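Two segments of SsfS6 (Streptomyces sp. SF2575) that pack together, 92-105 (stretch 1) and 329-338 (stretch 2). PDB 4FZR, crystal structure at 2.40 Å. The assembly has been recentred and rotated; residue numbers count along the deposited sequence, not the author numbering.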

# COMPACT_ATOMS: atom_id res chain seq x y z
N GLU A 92 14.84 -32.27 20.00
CA GLU A 92 13.50 -32.42 20.55
C GLU A 92 12.72 -31.13 20.32
O GLU A 92 13.29 -30.04 20.39
N GLU A 93 11.43 -31.26 20.04
CA GLU A 93 10.62 -30.13 19.63
C GLU A 93 10.45 -29.05 20.70
O GLU A 93 10.52 -27.86 20.40
N LYS A 94 10.24 -29.46 21.94
CA LYS A 94 9.91 -28.51 23.00
C LYS A 94 11.06 -27.57 23.34
O LYS A 94 10.90 -26.35 23.30
N PRO A 95 12.24 -28.13 23.68
CA PRO A 95 13.35 -27.23 23.98
C PRO A 95 13.80 -26.45 22.75
O PRO A 95 14.49 -25.44 22.87
N LEU A 96 13.42 -26.93 21.57
CA LEU A 96 13.70 -26.24 20.32
C LEU A 96 12.81 -25.00 20.21
O LEU A 96 13.24 -23.96 19.70
N LEU A 97 11.58 -25.13 20.67
CA LEU A 97 10.65 -24.01 20.71
C LEU A 97 11.16 -22.90 21.62
O LEU A 97 11.05 -21.72 21.29
N GLU A 98 11.71 -23.28 22.77
CA GLU A 98 12.24 -22.31 23.71
C GLU A 98 13.50 -21.67 23.14
O GLU A 98 13.75 -20.48 23.33
N HIS A 99 14.30 -22.47 22.44
CA HIS A 99 15.50 -21.98 21.77
C HIS A 99 15.13 -20.85 20.81
O HIS A 99 15.72 -19.77 20.84
N ILE A 100 14.14 -21.11 19.96
CA ILE A 100 13.62 -20.11 19.04
C ILE A 100 13.14 -18.87 19.78
O ILE A 100 13.45 -17.74 19.39
N GLY A 101 12.37 -19.08 20.84
CA GLY A 101 11.83 -17.99 21.63
C GLY A 101 12.90 -17.05 22.16
O GLY A 101 12.73 -15.83 22.14
N ARG A 102 14.00 -17.62 22.64
CA ARG A 102 15.08 -16.81 23.19
C ARG A 102 15.76 -16.00 22.08
O ARG A 102 16.22 -14.88 22.32
N GLY A 103 15.80 -16.56 20.88
CA GLY A 103 16.30 -15.84 19.72
C GLY A 103 15.50 -14.56 19.51
O GLY A 103 16.07 -13.47 19.45
N TYR A 104 14.19 -14.70 19.40
CA TYR A 104 13.30 -13.55 19.24
C TYR A 104 13.47 -12.56 20.39
O TYR A 104 13.26 -11.36 20.21
N GLY A 105 13.84 -13.05 21.56
CA GLY A 105 14.08 -12.19 22.70
C GLY A 105 15.34 -11.38 22.53
O GLY A 105 15.43 -10.23 22.96
N ILE A 329 11.35 -24.68 8.55
CA ILE A 329 11.47 -23.94 9.81
C ILE A 329 10.57 -24.59 10.86
O ILE A 329 9.51 -25.11 10.54
N ALA A 330 11.01 -24.58 12.12
CA ALA A 330 10.34 -25.34 13.17
C ALA A 330 9.04 -24.69 13.66
O ALA A 330 8.09 -25.39 14.02
N GLU A 331 9.00 -23.36 13.68
CA GLU A 331 7.83 -22.63 14.16
C GLU A 331 6.63 -22.74 13.22
O GLU A 331 5.54 -22.26 13.53
N VAL A 332 6.84 -23.37 12.06
CA VAL A 332 5.77 -23.57 11.09
C VAL A 332 5.22 -24.99 11.16
O VAL A 332 4.24 -25.31 10.48
N TRP A 333 5.85 -25.83 11.97
CA TRP A 333 5.42 -27.21 12.14
C TRP A 333 3.95 -27.31 12.54
O TRP A 333 3.20 -28.11 11.99
N ASP A 334 3.55 -26.48 13.50
CA ASP A 334 2.20 -26.53 14.06
C ASP A 334 1.13 -26.19 13.02
O ASP A 334 0.04 -26.75 13.04
N SER A 335 1.44 -25.26 12.13
CA SER A 335 0.49 -24.83 11.10
C SER A 335 0.30 -25.89 10.02
O SER A 335 -0.79 -26.02 9.46
N ALA A 336 1.34 -26.67 9.75
CA ALA A 336 1.26 -27.72 8.75
C ALA A 336 0.47 -28.91 9.28
O ALA A 336 -0.23 -29.60 8.53
N ARG A 337 0.57 -29.15 10.58
CA ARG A 337 -0.20 -30.21 11.23
C ARG A 337 -1.69 -29.86 11.16
O ARG A 337 -2.50 -30.65 10.70
N LEU A 338 -2.02 -28.66 11.64
CA LEU A 338 -3.38 -28.15 11.57
C LEU A 338 -3.93 -28.31 10.16
O LEU A 338 -5.08 -28.73 9.97

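Packing of the 92-105 stretch of SsfS6, largely helical, against the segment 329-338 is pinned by a polar contact at each end of a small apolar patch. Tyr104 (chi1 m) points toward the second stretch and donates a hydrogen bond from OH to Glu331 OE1 at 2.5 Å, with the carboxylate oxygen lying at the ring edge, near its plane. Glu331 reaches this hydroxyl with chi1 p and chi2 t; its OE2 is hydrogen-bonded elsewhere in the structure. At the other end, Glu93, extended with chi1 and chi2 both t, forms a salt bridge to Arg337 (chi1 m, chi2 t, chi3 t), Glu93 OE1 to Arg337 NH2 2.5 Å; the accompanying hydrogen bond is weak, since its N-H...acceptor angle is 125°. Glu93 OE1 also lies 3.3 Å from Trp333 CE3, while Glu93 OE2 sits 3.8 Å from Asp334 OD1, a like-charge approach that the nearby guanidinium can help offset. Between these anchors, Leu96 (t, p) directs CD2 to Ala330 CB at 3.8 Å and to Trp333 CH2 at 3.9 Å, the indole (chi1 m) being met obliquely. Ile100 (m, t) brings CD1 within 3.9 Å of Ala330 CB, so the small alanine side chain is touched by both aliphatic residues. The contact buries 400 Å² in total.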

# COMPACT_ATOMS: atom_id res chain seq x y z
CB GLU A 92 13.55 -32.75 22.05
CG GLU A 92 14.16 -34.11 22.36
CD GLU A 92 13.93 -34.53 23.80
OE1 GLU A 92 14.91 -34.62 24.56
OE2 GLU A 92 12.76 -34.79 24.17
CB GLU A 93 9.24 -30.61 19.18
CG GLU A 93 8.20 -29.51 19.09
CD GLU A 93 7.08 -29.85 18.13
OE1 GLU A 93 7.29 -30.70 17.25
OE2 GLU A 93 5.99 -29.25 18.26
CB LYS A 94 9.43 -29.24 24.26
CG LYS A 94 8.74 -28.32 25.26
CD LYS A 94 9.49 -28.24 26.57
CE LYS A 94 8.74 -27.41 27.61
NZ LYS A 94 7.37 -27.95 27.88
CB PRO A 95 14.45 -28.18 24.45
CG PRO A 95 14.15 -29.46 23.76
CD PRO A 95 12.65 -29.54 23.68
CB LEU A 96 13.44 -27.16 19.12
CG LEU A 96 13.69 -26.58 17.73
CD1 LEU A 96 15.09 -26.03 17.64
CD2 LEU A 96 13.47 -27.65 16.68
CB LEU A 97 9.27 -24.47 21.18
CG LEU A 97 8.20 -24.65 20.10
CD1 LEU A 97 8.74 -25.43 18.92
CD2 LEU A 97 6.97 -25.34 20.69
CB GLU A 98 12.54 -22.99 25.05
CG GLU A 98 11.28 -23.48 25.77
CD GLU A 98 11.58 -24.43 26.92
OE1 GLU A 98 12.60 -25.16 26.85
OE2 GLU A 98 10.79 -24.46 27.89
CB HIS A 99 16.17 -23.12 21.02
CG HIS A 99 17.40 -22.71 20.26
ND1 HIS A 99 17.46 -22.73 18.89
CD2 HIS A 99 18.61 -22.28 20.69
CE1 HIS A 99 18.65 -22.32 18.50
NE2 HIS A 99 19.37 -22.04 19.57
CB ILE A 100 12.44 -20.69 18.23
CG1 ILE A 100 12.95 -21.67 17.17
CG2 ILE A 100 11.64 -19.57 17.57
CD1 ILE A 100 11.86 -22.41 16.44
CB ARG A 102 16.10 -17.69 23.93
CG ARG A 102 15.52 -18.40 25.15
CD ARG A 102 16.60 -19.01 26.03
NE ARG A 102 17.32 -20.09 25.36
CZ ARG A 102 16.93 -21.36 25.34
NH1 ARG A 102 15.81 -21.73 25.95
NH2 ARG A 102 17.66 -22.27 24.71
CB TYR A 104 11.85 -14.01 19.16
CG TYR A 104 11.48 -14.60 17.82
CD1 TYR A 104 11.53 -13.82 16.66
CD2 TYR A 104 11.07 -15.92 17.71
CE1 TYR A 104 11.18 -14.36 15.43
CE2 TYR A 104 10.72 -16.46 16.49
CZ TYR A 104 10.78 -15.68 15.35
OH TYR A 104 10.44 -16.22 14.14
CB ILE A 329 11.11 -22.45 9.59
CG1 ILE A 329 12.16 -21.78 8.70
CG2 ILE A 329 11.01 -21.71 10.92
CD1 ILE A 329 11.64 -21.41 7.32
CB ALA A 330 11.29 -25.59 14.34
CB GLU A 331 8.17 -21.16 14.40
CG GLU A 331 8.57 -20.39 13.15
CD GLU A 331 8.90 -18.94 13.44
OE1 GLU A 331 10.06 -18.55 13.23
OE2 GLU A 331 7.99 -18.20 13.87
CB VAL A 332 6.25 -23.29 9.64
CG1 VAL A 332 7.22 -22.11 9.61
CG2 VAL A 332 6.91 -24.52 9.02
CB TRP A 333 6.28 -27.92 13.20
CG TRP A 333 7.64 -28.32 12.72
CD1 TRP A 333 8.10 -28.29 11.43
CD2 TRP A 333 8.72 -28.83 13.52
NE1 TRP A 333 9.39 -28.75 11.39
CE2 TRP A 333 9.80 -29.08 12.65
CE3 TRP A 333 8.87 -29.09 14.89
CZ2 TRP A 333 11.02 -29.58 13.10
CZ3 TRP A 333 10.09 -29.59 15.33
CH2 TRP A 333 11.14 -29.83 14.44
CB ASP A 334 2.08 -25.58 15.25
CG ASP A 334 2.82 -26.08 16.47
OD1 ASP A 334 3.75 -26.90 16.32
OD2 ASP A 334 2.48 -25.64 17.59
CB SER A 335 0.93 -23.50 10.47
OG SER A 335 2.25 -23.57 9.94
CB ALA A 336 2.66 -28.15 8.31
CB ARG A 337 0.24 -30.39 12.68
CG ARG A 337 1.64 -30.95 12.83
CD ARG A 337 2.04 -31.10 14.29
NE ARG A 337 3.48 -30.96 14.47
CZ ARG A 337 4.16 -31.42 15.52
NH1 ARG A 337 3.54 -32.07 16.49
NH2 ARG A 337 5.47 -31.24 15.59
CB LEU A 338 -3.42 -26.68 11.97
CG LEU A 338 -3.77 -26.34 13.41
CD1 LEU A 338 -2.96 -27.17 14.40
CD2 LEU A 338 -3.57 -24.85 13.66